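Glycoside hydrolase family 5 (Aspergillus oryzae, PDB 6LA0) is a secreted fungal rutinosidase, a glycosidase whose kind releases the disaccharide rutinose from flavonoid glycosides such as rutin. Local coordinates at residues A277-D282 with D321-Y326; L311-V316 with H361-L366; Q302-N307 with T342-G347; Y218-I223 with N249-D254. All coordinates share one frame; numbering follows the deposited sequence.

From the N terminus, interaction 4 comes first and is complete before the others begin: it closes the loop from helix 209-229, through strand 235-237, to the segment leading into strand 257-265. The other three interlock. Interaction 1 opens at 277, interaction 3 at 302 and interaction 2 at 311; they close in the order 1, 3, 2, so each crosses the other two. Interaction 1 pairs two outer helices of the barrel, interaction 3 joins loops that follow neighbouring strands, and interaction 2 lays the post-355-360 loop on helix 312-326. Interactions 1 and 2 share that helix and touch where L279 CD1 meets N315 O at 3.6 Å. Interaction 4 lies across the chain's centre from 2 and 3.

Interaction 1: A277-D282 with D321-Y326; sequences ARLYAD and DAMYKY
K325 NZ donates a hydrogen bond to a water 2.7 Å away, and the same water is bonded to Y280 OH, so that one solvent molecule spans the gap between the two helices. These are neighbours in the outer layer of the TIM barrel: helices 275-285 and 312-326 flank strand 294-303 in the chain and run nearly parallel, their local axes 8.7 Å apart and inclined by 18°. Y280 has most surface buried here. Its CG stands anti to the carbonyl carbon (chi1 -80°), and the ring reaches across to the second helix, where A322 CB sits over one face in a CH-pi contact, 4.1 Å from the ring centroid and displaced toward the rim. The lysine chain crosses the tyrosine at about a right angle. Bent at chi3 (25°), it brings CE into the ring plane at the edge, and NZ follows, 3.5 Å from Y280 CE1. D321 instead runs alongside Y280, pointing the same way, with D321 CB 3.5 Å from Y280 OH; the strongest partner of its carboxylate is R368, in a salt bridge. The contact shows how one aromatic ring can bridge two nearly parallel helices while its hydroxyl is held by water. A second water links Y326 OH to Y280 O, the latter bond weak. Toward the barrel, where L279 also packs on Y265, and M323 on T296 and W299, L279 CD2 meets M323 CE at 4.2 Å.

Interaction 2: L311-V316 with H361-L366; sequences LRERNV and HGYIDL
E313 lays its CB over one face of the Y363 ring, and the rest of the chain leads off past the rim. CB is centred over the ring, 3.6 Å from the centroid and only 8° off the normal, a CH-pi contact. CG, anti to the backbone N (chi1 179°), has already moved out past the rim, 3.7 Å from Y363 CG. CD, 3.8 Å from Y363 CD1, and OE2, 3.7 Å from Y363 CA, continue outward on the CD1 side; the carboxylate is turned 32° from the ring plane. A water accepts from E313 N and bonds Y363 OH at 2.9 Å, tying the hydroxyl to the first turn of the helix. R312 adds its CB near Y363 CE2, while its guanidinium is engaged by F309 O and D351 O. The tyrosine follows G362, which, with positive phi, is the C-prime residue of the Schellman motif that ends helix 355-360. Further along, V316 CG1 meets I364 CD1 at 4.1 Å, the two side chains crossing at about a right angle. Both pack on F358 of helix 355-360, and V316 also reaches W299 of strand 294-303.

Interaction 3: Q302-N307 with T342-G347; sequences QTLYQN and TVNGQG
N307 and G345 form a single beta bridge of the parallel kind, CA to CA 4.8 Å: N307 N donates to N344 O and Q346 N donates to N307 O. It joins two loops that follow neighbouring TIM-barrel strands, 294-303 and 329-332, at their C-terminal ends, the end where barrels of this fold carry their active sites. G345 has positive phi and backbone angles that suit glycine, and the absence of a CB lets N307 N come in to bond N344 O. The amide of N307 fixes both sides. Its ND2 gives one bond of 2.9 Å to N344 O, nearly in the amide plane, and another to T303 O, while OD1 accepts from T303 N on a lone pair. N344 O is therefore gripped twice by the same residue. In return, N344 ND2 reaches L304 O at 2.7 Å, with an N-H...O angle of 149°, and its amide runs almost parallel to the ring of Y305, 12° apart. A water joins L304 O to N344 N. V343 fits between two amides: its CG2 lies 3.6 Å from N307 ND2, and its CG1 meets Q302 tip to tip. Q302 OE1 is held by W353 and Q349; Q302 NE2 donates to a water shared with T342 O and lies 3.6 Å from V343 CG1.

Interaction 4: Y218-I223 with N249-D254; sequences YIRAVI and NQLPAD
L251 and R220 slide past each other in opposite directions, and together they bury most of the surface of this contact. The touching branch of the leucine is CD2, which comes 3.6 Å from R220 CG and 4.1 Å from R220 CD, so the aliphatic part of the arginine rather than its charged end lies against it. The same methyl meets I223 CD1 at 4.0 Å, one turn further along the helix, and more loosely I219 CG2 at 4.3 Å. L251 is thus lodged against three side chains of one helix face. That helix, 209-229, belongs to the outer shell of the TIM barrel; the loop carrying L251 follows helix 244-248 and leads into strand 257-265. I219 continues inward onto V235 and F237 of strand 235-237, L251 also packs on L216, and its carbonyl O accepts a bond from K291 NZ. Beyond CD the chain of R220 bends at chi3 (71°), which places R220 NE 4.0 Å from P252 CD. The arginine and proline side chains cross obliquely, and R220 NH1 approaches P252 CG to 3.6 Å. Beside this, R220 CD passes Q250 O at 4.2 Å, while Q250 NE2 bonds to Y246 O of the preceding helix.

Interaction 1: A277-D282 with D321-Y326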
loop_
_atom_site.group_PDB
_atom_site.type_symbol
_atom_site.label_atom_id
_atom_site.label_comp_id
_atom_site.label_asym_id
_atom_site.label_seq_id
_atom_site.Cartn_x
_atom_site.Cartn_y
_atom_site.Cartn_z
ATOM N N ALA A 277 11.449 1.441 21.054
ATOM C CA ALA A 277 11.509 2.876 21.332
ATOM C C ALA A 277 11.254 3.688 20.065
ATOM O O ALA A 277 10.517 4.679 20.090
ATOM C CB ALA A 277 12.865 3.239 21.949
ATOM N N ARG A 278 11.833 3.261 18.939
ATOM C CA ARG A 278 11.643 3.999 17.690
ATOM C C ARG A 278 10.218 3.869 17.176
ATOM O O ARG A 278 9.652 4.839 16.653
ATOM C CB ARG A 278 12.623 3.513 16.623
ATOM C CG ARG A 278 13.162 4.641 15.749
ATOM C CD ARG A 278 13.979 5.629 16.588
ATOM N NE ARG A 278 15.260 5.073 17.019
ATOM C CZ ARG A 278 16.382 5.108 16.300
ATOM N NH1 ARG A 278 16.388 5.662 15.091
ATOM N NH2 ARG A 278 17.503 4.581 16.789
ATOM N N LEU A 279 9.635 2.670 17.284
ATOM C CA LEU A 279 8.249 2.474 16.867
ATOM C C LEU A 279 7.311 3.406 17.619
ATOM O O LEU A 279 6.392 3.993 17.025
ATOM C CB LEU A 279 7.826 1.019 17.084
ATOM C CG LEU A 279 8.460 -0.050 16.183
ATOM C CD1 LEU A 279 8.377 -1.464 16.810
ATOM C CD2 LEU A 279 7.816 -0.030 14.795
ATOM N N TYR A 280 7.528 3.560 18.934
ATOM C CA TYR A 280 6.627 4.387 19.723
ATOM C C TYR A 280 6.854 5.866 19.435
ATOM O O TYR A 280 5.893 6.636 19.329
ATOM C CB TYR A 280 6.798 4.087 21.209
ATOM C CG TYR A 280 6.083 2.833 21.672
ATOM C CD1 TYR A 280 4.755 2.872 22.074
ATOM C CD2 TYR A 280 6.740 1.616 21.720
ATOM C CE1 TYR A 280 4.097 1.721 22.505
ATOM C CE2 TYR A 280 6.093 0.461 22.148
ATOM C CZ TYR A 280 4.770 0.520 22.530
ATOM O OH TYR A 280 4.135 -0.628 22.968
ATOM N N ALA A 281 8.119 6.276 19.291
ATOM C CA ALA A 281 8.420 7.665 18.956
ATOM C C ALA A 281 7.790 8.051 17.626
ATOM O O ALA A 281 7.177 9.124 17.503
ATOM C CB ALA A 281 9.932 7.882 18.908
ATOM N N ASP A 282 7.934 7.184 16.617
ATOM C CA ASP A 282 7.448 7.495 15.270
ATOM C C ASP A 282 5.931 7.598 15.240
ATOM O O ASP A 282 5.369 8.494 14.590
ATOM C CB ASP A 282 7.920 6.426 14.280
ATOM C CG ASP A 282 9.392 6.560 13.922
ATOM O OD1 ASP A 282 9.963 7.662 14.096
ATOM O OD2 ASP A 282 9.986 5.560 13.475
ATOM N N ASP A 321 0.938 -2.245 18.821
ATOM C CA ASP A 321 0.551 -1.436 19.979
ATOM C C ASP A 321 0.687 0.057 19.703
ATOM O O ASP A 321 -0.230 0.840 19.976
ATOM C CB ASP A 321 1.426 -1.809 21.177
ATOM C CG ASP A 321 1.114 -3.179 21.737
ATOM O OD1 ASP A 321 0.133 -3.802 21.301
ATOM O OD2 ASP A 321 1.864 -3.632 22.635
ATOM N N ALA A 322 1.843 0.464 19.169
ATOM C CA ALA A 322 2.135 1.875 18.944
ATOM C C ALA A 322 1.193 2.496 17.915
ATOM O O ALA A 322 0.675 3.600 18.109
ATOM C CB ALA A 322 3.584 2.021 18.494
ATOM N N MET A 323 0.985 1.822 16.792
ATOM C CA MET A 323 0.166 2.441 15.759
ATOM C C MET A 323 -1.313 2.420 16.127
ATOM O O MET A 323 -2.081 3.265 15.640
ATOM C CB MET A 323 0.413 1.759 14.411
ATOM C CG MET A 323 1.816 2.021 13.819
ATOM S SD MET A 323 2.559 0.506 13.242
ATOM C CE MET A 323 4.218 1.051 12.891
ATOM N N TYR A 324 -1.736 1.482 16.980
ATOM C CA TYR A 324 -3.129 1.472 17.432
ATOM C C TYR A 324 -3.388 2.528 18.500
ATOM O O TYR A 324 -4.497 3.072 18.586
ATOM C CB TYR A 324 -3.497 0.097 17.974
ATOM C CG TYR A 324 -4.976 -0.205 18.034
ATOM C CD1 TYR A 324 -5.652 -0.665 16.903
ATOM C CD2 TYR A 324 -5.697 -0.060 19.220
ATOM C CE1 TYR A 324 -7.000 -0.964 16.947
ATOM C CE2 TYR A 324 -7.058 -0.354 19.273
ATOM C CZ TYR A 324 -7.700 -0.805 18.126
ATOM O OH TYR A 324 -9.043 -1.108 18.151
ATOM N N LYS A 325 -2.383 2.827 19.314
ATOM C CA LYS A 325 -2.553 3.792 20.392
ATOM C C LYS A 325 -2.564 5.221 19.863
ATOM O O LYS A 325 -3.403 6.033 20.274
ATOM C CB LYS A 325 -1.435 3.603 21.419
ATOM C CG LYS A 325 -1.609 4.407 22.692
ATOM C CD LYS A 325 -0.796 3.823 23.846
ATOM C CE LYS A 325 0.414 3.012 23.363
ATOM N NZ LYS A 325 1.376 2.750 24.481
ATOM N N TYR A 326 -1.643 5.562 18.967
ATOM C CA TYR A 326 -1.528 6.956 18.490
ATOM C C TYR A 326 -2.317 7.222 17.211
ATOM O O TYR A 326 -2.528 8.370 16.904
ATOM C CB TYR A 326 -0.063 7.304 18.269
ATOM C CG TYR A 326 0.734 7.441 19.546
ATOM C CD1 TYR A 326 0.733 8.604 20.280
ATOM C CD2 TYR A 326 1.484 6.395 20.017
ATOM C CE1 TYR A 326 1.460 8.723 21.446
ATOM C CE2 TYR A 326 2.240 6.496 21.168
ATOM C CZ TYR A 326 2.216 7.663 21.901
ATOM O OH TYR A 326 2.934 7.757 23.042
HETATM O O HOH W 1 1.670 0.089 24.651
HETATM O O HOH W 2 6.049 7.647 22.319
#

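Interaction 2: L311-V316 with H361-L366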
loop_
_atom_site.group_PDB
_atom_site.type_symbol
_atom_site.label_atom_id
_atom_site.label_comp_id
_atom_site.label_asym_id
_atom_site.label_seq_id
_atom_site.Cartn_x
_atom_site.Cartn_y
_atom_site.Cartn_z
ATOM N N LEU A 311 13.716 -11.579 18.654
ATOM C CA LEU A 311 12.918 -10.414 19.027
ATOM C C LEU A 311 11.780 -10.116 18.056
ATOM O O LEU A 311 11.103 -9.094 18.224
ATOM C CB LEU A 311 13.818 -9.180 19.174
ATOM C CG LEU A 311 14.733 -9.178 20.407
ATOM C CD1 LEU A 311 15.662 -7.961 20.395
ATOM C CD2 LEU A 311 13.902 -9.227 21.683
ATOM N N ARG A 312 11.526 -10.983 17.065
ATOM C CA ARG A 312 10.487 -10.676 16.084
ATOM C C ARG A 312 9.110 -10.578 16.729
ATOM O O ARG A 312 8.318 -9.686 16.391
ATOM C CB ARG A 312 10.472 -11.723 14.973
ATOM C CG ARG A 312 11.704 -11.672 14.090
ATOM C CD ARG A 312 11.698 -12.793 13.049
ATOM N NE ARG A 312 11.853 -14.116 13.650
ATOM C CZ ARG A 312 11.801 -15.251 12.961
ATOM N NH1 ARG A 312 11.605 -15.217 11.649
ATOM N NH2 ARG A 312 11.951 -16.415 13.582
ATOM N N GLU A 313 8.792 -11.493 17.646
ATOM C CA GLU A 313 7.466 -11.471 18.253
ATOM C C GLU A 313 7.263 -10.197 19.072
ATOM O O GLU A 313 6.221 -9.527 18.966
ATOM C CB GLU A 313 7.260 -12.714 19.117
ATOM C CG GLU A 313 5.899 -12.737 19.795
ATOM C CD GLU A 313 5.720 -13.917 20.715
ATOM O OE1 GLU A 313 6.723 -14.343 21.345
ATOM O OE2 GLU A 313 4.569 -14.405 20.821
ATOM N N ARG A 314 8.256 -9.839 19.892
ATOM C CA ARG A 314 8.133 -8.635 20.708
ATOM C C ARG A 314 7.979 -7.399 19.831
ATOM O O ARG A 314 7.107 -6.549 20.078
ATOM C CB ARG A 314 9.350 -8.504 21.641
ATOM C CG ARG A 314 9.316 -7.252 22.540
ATOM C CD ARG A 314 10.689 -6.868 23.080
ATOM N NE ARG A 314 11.533 -6.210 22.076
ATOM C CZ ARG A 314 12.728 -5.678 22.328
ATOM N NH1 ARG A 314 13.218 -5.680 23.567
ATOM N NH2 ARG A 314 13.428 -5.113 21.349
ATOM N N ASN A 315 8.764 -7.321 18.752
ATOM C CA ASN A 315 8.813 -6.105 17.947
ATOM C C ASN A 315 7.559 -5.925 17.082
ATOM O O ASN A 315 7.036 -4.806 16.984
ATOM C CB ASN A 315 10.089 -6.107 17.097
ATOM C CG ASN A 315 11.365 -5.931 17.935
ATOM O OD1 ASN A 315 11.330 -5.445 19.078
ATOM N ND2 ASN A 315 12.500 -6.313 17.360
ATOM N N VAL A 316 7.051 -6.988 16.443
ATOM C CA VAL A 316 5.825 -6.818 15.659
ATOM C C VAL A 316 4.665 -6.461 16.582
ATOM O O VAL A 316 3.817 -5.624 16.242
ATOM C CB VAL A 316 5.517 -8.065 14.791
ATOM C CG1 VAL A 316 5.100 -9.267 15.635
ATOM C CG2 VAL A 316 4.409 -7.750 13.782
ATOM N N HIS A 361 3.464 -19.101 13.864
ATOM C CA HIS A 361 4.219 -19.417 15.067
ATOM C C HIS A 361 3.651 -18.729 16.302
ATOM O O HIS A 361 4.341 -18.607 17.316
ATOM C CB HIS A 361 5.696 -19.097 14.835
ATOM C CG HIS A 361 6.311 -19.970 13.781
ATOM N ND1 HIS A 361 7.171 -21.009 14.074
ATOM C CD2 HIS A 361 6.122 -20.007 12.441
ATOM C CE1 HIS A 361 7.513 -21.623 12.955
ATOM N NE2 HIS A 361 6.891 -21.034 11.948
ATOM N N GLY A 362 2.391 -18.298 16.230
ATOM C CA GLY A 362 1.640 -17.859 17.389
ATOM C C GLY A 362 1.921 -16.461 17.886
ATOM O O GLY A 362 1.601 -16.154 19.039
ATOM N N TYR A 363 2.514 -15.595 17.061
ATOM C CA TYR A 363 2.828 -14.244 17.510
ATOM C C TYR A 363 1.610 -13.320 17.535
ATOM O O TYR A 363 1.626 -12.317 18.264
ATOM C CB TYR A 363 3.882 -13.603 16.600
ATOM C CG TYR A 363 5.230 -14.293 16.496
ATOM C CD1 TYR A 363 5.535 -15.437 17.236
ATOM C CD2 TYR A 363 6.209 -13.783 15.658
ATOM C CE1 TYR A 363 6.793 -16.051 17.123
ATOM C CE2 TYR A 363 7.453 -14.382 15.545
ATOM C CZ TYR A 363 7.743 -15.512 16.274
ATOM O OH TYR A 363 8.994 -16.093 16.139
ATOM N N ILE A 364 0.570 -13.616 16.762
ATOM C CA ILE A 364 -0.475 -12.643 16.441
ATOM C C ILE A 364 -1.792 -13.065 17.080
ATOM O O ILE A 364 -2.271 -14.187 16.861
ATOM C CB ILE A 364 -0.657 -12.472 14.921
ATOM C CG1 ILE A 364 0.673 -12.103 14.242
ATOM C CG2 ILE A 364 -1.751 -11.429 14.622
ATOM C CD1 ILE A 364 1.449 -10.996 14.943
ATOM N N ASP A 365 -2.403 -12.142 17.822
ATOM C CA ASP A 365 -3.795 -12.268 18.274
ATOM C C ASP A 365 -4.383 -10.859 18.256
ATOM O O ASP A 365 -4.310 -10.124 19.246
ATOM C CB ASP A 365 -3.899 -12.911 19.652
ATOM C CG ASP A 365 -5.293 -12.798 20.251
ATOM O OD1 ASP A 365 -6.279 -12.644 19.497
ATOM O OD2 ASP A 365 -5.402 -12.862 21.493
ATOM N N LEU A 366 -4.964 -10.479 17.120
ATOM C CA LEU A 366 -5.454 -9.111 17.005
ATOM C C LEU A 366 -6.737 -8.879 17.782
ATOM O O LEU A 366 -7.145 -7.720 17.921
ATOM C CB LEU A 366 -5.661 -8.745 15.531
ATOM C CG LEU A 366 -4.351 -8.785 14.740
ATOM C CD1 LEU A 366 -4.602 -8.483 13.277
ATOM C CD2 LEU A 366 -3.372 -7.776 15.332
HETATM O O HOH W 3 10.437 -14.236 17.821
#

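Interaction 3: Q302-N307 with T342-G347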
loop_
_atom_site.group_PDB
_atom_site.type_symbol
_atom_site.label_atom_id
_atom_site.label_comp_id
_atom_site.label_asym_id
_atom_site.label_seq_id
_atom_site.Cartn_x
_atom_site.Cartn_y
_atom_site.Cartn_z
ATOM N N GLN A 302 12.108 -5.032 9.816
ATOM C CA GLN A 302 13.535 -5.180 9.528
ATOM C C GLN A 302 14.253 -3.878 9.829
ATOM O O GLN A 302 13.798 -2.806 9.425
ATOM C CB GLN A 302 13.802 -5.572 8.075
ATOM C CG GLN A 302 15.293 -5.800 7.842
ATOM C CD GLN A 302 15.740 -5.671 6.405
ATOM O OE1 GLN A 302 14.982 -5.947 5.459
ATOM N NE2 GLN A 302 16.989 -5.254 6.224
ATOM N N THR A 303 15.375 -3.963 10.546
ATOM C CA THR A 303 16.180 -2.791 10.853
ATOM C C THR A 303 17.447 -2.829 10.013
ATOM O O THR A 303 17.805 -3.862 9.441
ATOM C CB THR A 303 16.515 -2.730 12.349
ATOM O OG1 THR A 303 17.234 -3.915 12.721
ATOM C CG2 THR A 303 15.229 -2.650 13.162
ATOM N N LEU A 304 18.118 -1.684 9.904
ATOM C CA LEU A 304 19.345 -1.679 9.119
ATOM C C LEU A 304 20.404 -2.583 9.747
ATOM O O LEU A 304 21.078 -3.339 9.034
ATOM C CB LEU A 304 19.874 -0.259 8.951
ATOM C CG LEU A 304 21.195 -0.123 8.195
ATOM C CD1 LEU A 304 21.065 -0.685 6.783
ATOM C CD2 LEU A 304 21.622 1.332 8.156
ATOM N N TYR A 305 20.533 -2.556 11.080
ATOM C CA TYR A 305 21.588 -3.289 11.786
ATOM C C TYR A 305 21.033 -4.338 12.747
ATOM O O TYR A 305 19.911 -4.222 13.248
ATOM C CB TYR A 305 22.490 -2.328 12.576
ATOM C CG TYR A 305 23.226 -1.329 11.723
ATOM C CD1 TYR A 305 24.149 -1.747 10.776
ATOM C CD2 TYR A 305 22.986 0.035 11.854
ATOM C CE1 TYR A 305 24.822 -0.833 9.990
ATOM C CE2 TYR A 305 23.660 0.954 11.071
ATOM C CZ TYR A 305 24.576 0.509 10.145
ATOM O OH TYR A 305 25.253 1.408 9.356
ATOM N N GLN A 306 21.834 -5.389 12.967
ATOM C CA GLN A 306 21.656 -6.360 14.050
ATOM C C GLN A 306 20.227 -6.901 14.143
ATOM O O GLN A 306 19.562 -6.800 15.174
ATOM C CB GLN A 306 22.088 -5.746 15.382
ATOM C CG GLN A 306 23.579 -5.565 15.481
ATOM C CD GLN A 306 24.000 -5.054 16.832
ATOM O OE1 GLN A 306 24.134 -5.827 17.784
ATOM N NE2 GLN A 306 24.210 -3.744 16.931
ATOM N N ASN A 307 19.773 -7.524 13.055
ATOM C CA ASN A 307 18.451 -8.132 13.067
ATOM C C ASN A 307 18.452 -9.417 13.883
ATOM O O ASN A 307 19.386 -10.220 13.801
ATOM C CB ASN A 307 17.988 -8.428 11.646
ATOM C CG ASN A 307 17.567 -7.180 10.903
ATOM O OD1 ASN A 307 16.446 -6.683 11.073
ATOM N ND2 ASN A 307 18.472 -6.651 10.084
ATOM N N THR A 342 19.876 -11.043 1.788
ATOM C CA THR A 342 20.351 -11.117 3.163
ATOM C C THR A 342 20.134 -9.777 3.866
ATOM O O THR A 342 19.989 -8.723 3.235
ATOM C CB THR A 342 21.830 -11.512 3.221
ATOM O OG1 THR A 342 22.161 -11.920 4.560
ATOM C CG2 THR A 342 22.727 -10.347 2.827
ATOM N N VAL A 343 20.082 -9.837 5.199
ATOM C CA VAL A 343 20.011 -8.652 6.045
ATOM C C VAL A 343 21.182 -8.701 7.015
ATOM O O VAL A 343 21.816 -9.746 7.213
ATOM C CB VAL A 343 18.680 -8.551 6.818
ATOM C CG1 VAL A 343 17.499 -8.760 5.878
ATOM C CG2 VAL A 343 18.662 -9.556 7.959
ATOM N N ASN A 344 21.478 -7.550 7.619
ATOM C CA ASN A 344 22.546 -7.486 8.611
ATOM C C ASN A 344 22.093 -8.197 9.877
ATOM O O ASN A 344 21.039 -7.869 10.430
ATOM C CB ASN A 344 22.915 -6.037 8.921
ATOM C CG ASN A 344 23.559 -5.333 7.748
ATOM O OD1 ASN A 344 24.272 -5.952 6.952
ATOM N ND2 ASN A 344 23.294 -4.030 7.618
ATOM N N GLY A 345 22.881 -9.164 10.325
ATOM C CA GLY A 345 22.519 -9.982 11.470
ATOM C C GLY A 345 21.995 -11.350 11.043
ATOM O O GLY A 345 22.597 -12.023 10.201
ATOM N N GLN A 346 20.857 -11.745 11.610
ATOM C CA GLN A 346 20.323 -13.090 11.424
ATOM C C GLN A 346 19.343 -13.147 10.249
ATOM O O GLN A 346 18.351 -12.409 10.214
ATOM C CB GLN A 346 19.657 -13.555 12.723
ATOM C CG GLN A 346 20.659 -13.637 13.900
ATOM C CD GLN A 346 20.010 -13.882 15.248
ATOM O OE1 GLN A 346 18.790 -13.981 15.361
ATOM N NE2 GLN A 346 20.836 -13.963 16.295
ATOM N N GLY A 347 19.622 -14.031 9.290
ATOM C CA GLY A 347 18.620 -14.431 8.318
ATOM C C GLY A 347 18.577 -13.584 7.061
ATOM O O GLY A 347 19.543 -12.927 6.664
HETATM O O HOH W 4 19.968 -5.196 7.209
HETATM O O HOH W 5 18.493 -6.403 3.538
#

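Interaction 4: Y218-I223 with N249-D254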
loop_
_atom_site.group_PDB
_atom_site.type_symbol
_atom_site.label_atom_id
_atom_site.label_comp_id
_atom_site.label_asym_id
_atom_site.label_seq_id
_atom_site.Cartn_x
_atom_site.Cartn_y
_atom_site.Cartn_z
ATOM N N TYR A 218 -4.482 17.062 -7.759
ATOM C CA TYR A 218 -5.038 15.721 -7.951
ATOM C C TYR A 218 -5.932 15.304 -6.792
ATOM O O TYR A 218 -7.051 14.828 -7.001
ATOM C CB TYR A 218 -3.907 14.704 -8.120
ATOM C CG TYR A 218 -4.370 13.255 -8.293
ATOM C CD1 TYR A 218 -5.175 12.889 -9.373
ATOM C CD2 TYR A 218 -3.976 12.261 -7.401
ATOM C CE1 TYR A 218 -5.599 11.569 -9.553
ATOM C CE2 TYR A 218 -4.380 10.926 -7.579
ATOM C CZ TYR A 218 -5.191 10.594 -8.663
ATOM O OH TYR A 218 -5.605 9.299 -8.834
ATOM N N ILE A 219 -5.445 15.442 -5.550
ATOM C CA ILE A 219 -6.209 14.875 -4.443
ATOM C C ILE A 219 -7.506 15.647 -4.241
ATOM O O ILE A 219 -8.518 15.068 -3.842
ATOM C CB ILE A 219 -5.364 14.790 -3.150
ATOM C CG1 ILE A 219 -6.045 13.886 -2.114
ATOM C CG2 ILE A 219 -5.123 16.153 -2.526
ATOM C CD1 ILE A 219 -6.160 12.427 -2.516
ATOM N N ARG A 220 -7.514 16.953 -4.517
ATOM C CA ARG A 220 -8.767 17.691 -4.397
ATOM C C ARG A 220 -9.726 17.292 -5.517
ATOM O O ARG A 220 -10.936 17.148 -5.298
ATOM C CB ARG A 220 -8.494 19.200 -4.402
ATOM C CG ARG A 220 -7.794 19.723 -3.130
ATOM C CD ARG A 220 -8.062 21.210 -2.871
ATOM N NE ARG A 220 -9.444 21.451 -2.448
ATOM C CZ ARG A 220 -10.043 22.644 -2.465
ATOM N NH1 ARG A 220 -11.310 22.763 -2.073
ATOM N NH2 ARG A 220 -9.389 23.713 -2.892
ATOM N N ALA A 221 -9.197 17.079 -6.716
ATOM C CA ALA A 221 -10.049 16.629 -7.811
ATOM C C ALA A 221 -10.693 15.285 -7.482
ATOM O O ALA A 221 -11.872 15.066 -7.785
ATOM C CB ALA A 221 -9.234 16.547 -9.093
ATOM N N VAL A 222 -9.941 14.392 -6.820
ATOM C CA VAL A 222 -10.451 13.074 -6.439
ATOM C C VAL A 222 -11.468 13.182 -5.314
ATOM O O VAL A 222 -12.513 12.520 -5.337
ATOM C CB VAL A 222 -9.290 12.150 -6.033
ATOM C CG1 VAL A 222 -9.828 10.848 -5.432
ATOM C CG2 VAL A 222 -8.381 11.875 -7.217
ATOM N N ILE A 223 -11.165 13.981 -4.288
ATOM C CA ILE A 223 -12.118 14.171 -3.195
ATOM C C ILE A 223 -13.462 14.610 -3.756
ATOM O O ILE A 223 -14.519 14.086 -3.383
ATOM C CB ILE A 223 -11.588 15.188 -2.162
ATOM C CG1 ILE A 223 -10.432 14.621 -1.340
ATOM C CG2 ILE A 223 -12.685 15.596 -1.179
ATOM C CD1 ILE A 223 -9.574 15.706 -0.720
ATOM N N ASN A 249 -3.865 22.067 6.307
ATOM C CA ASN A 249 -4.450 23.392 6.158
ATOM C C ASN A 249 -4.635 23.790 4.704
ATOM O O ASN A 249 -5.104 24.900 4.438
ATOM C CB ASN A 249 -3.617 24.431 6.906
ATOM C CG ASN A 249 -3.865 24.380 8.398
ATOM O OD1 ASN A 249 -3.011 23.930 9.172
ATOM N ND2 ASN A 249 -5.061 24.791 8.809
ATOM N N GLN A 250 -4.324 22.897 3.766
ATOM C CA GLN A 250 -4.625 23.105 2.357
ATOM C C GLN A 250 -5.920 22.426 1.933
ATOM O O GLN A 250 -6.250 22.441 0.742
ATOM C CB GLN A 250 -3.460 22.604 1.491
ATOM C CG GLN A 250 -2.068 22.867 2.095
ATOM C CD GLN A 250 -0.941 22.730 1.072
ATOM O OE1 GLN A 250 -1.064 23.192 -0.065
ATOM N NE2 GLN A 250 0.158 22.089 1.473
ATOM N N LEU A 251 -6.669 21.843 2.873
ATOM C CA LEU A 251 -7.857 21.076 2.530
ATOM C C LEU A 251 -9.029 21.415 3.438
ATOM O O LEU A 251 -8.852 21.530 4.661
ATOM C CB LEU A 251 -7.565 19.571 2.623
ATOM C CG LEU A 251 -6.506 19.059 1.647
ATOM C CD1 LEU A 251 -5.773 17.871 2.246
ATOM C CD2 LEU A 251 -7.156 18.713 0.287
ATOM N N PRO A 252 -10.234 21.560 2.880
ATOM C CA PRO A 252 -11.408 21.848 3.716
ATOM C C PRO A 252 -11.647 20.768 4.763
ATOM O O PRO A 252 -11.471 19.573 4.503
ATOM C CB PRO A 252 -12.565 21.913 2.706
ATOM C CG PRO A 252 -11.927 22.102 1.364
ATOM C CD PRO A 252 -10.570 21.480 1.439
ATOM N N ALA A 253 -12.076 21.213 5.953
ATOM C CA ALA A 253 -12.237 20.316 7.093
ATOM C C ALA A 253 -13.235 19.196 6.820
ATOM O O ALA A 253 -13.087 18.090 7.358
ATOM C CB ALA A 253 -12.666 21.114 8.326
ATOM N N ASP A 254 -14.240 19.444 5.982
ATOM C CA ASP A 254 -15.286 18.453 5.762
ATOM C C ASP A 254 -14.943 17.413 4.696
ATOM O O ASP A 254 -15.812 16.607 4.346
ATOM C CB ASP A 254 -16.602 19.150 5.389
ATOM C CG ASP A 254 -17.278 19.790 6.587
ATOM O OD1 ASP A 254 -16.851 19.510 7.730
ATOM O OD2 ASP A 254 -18.238 20.571 6.384
#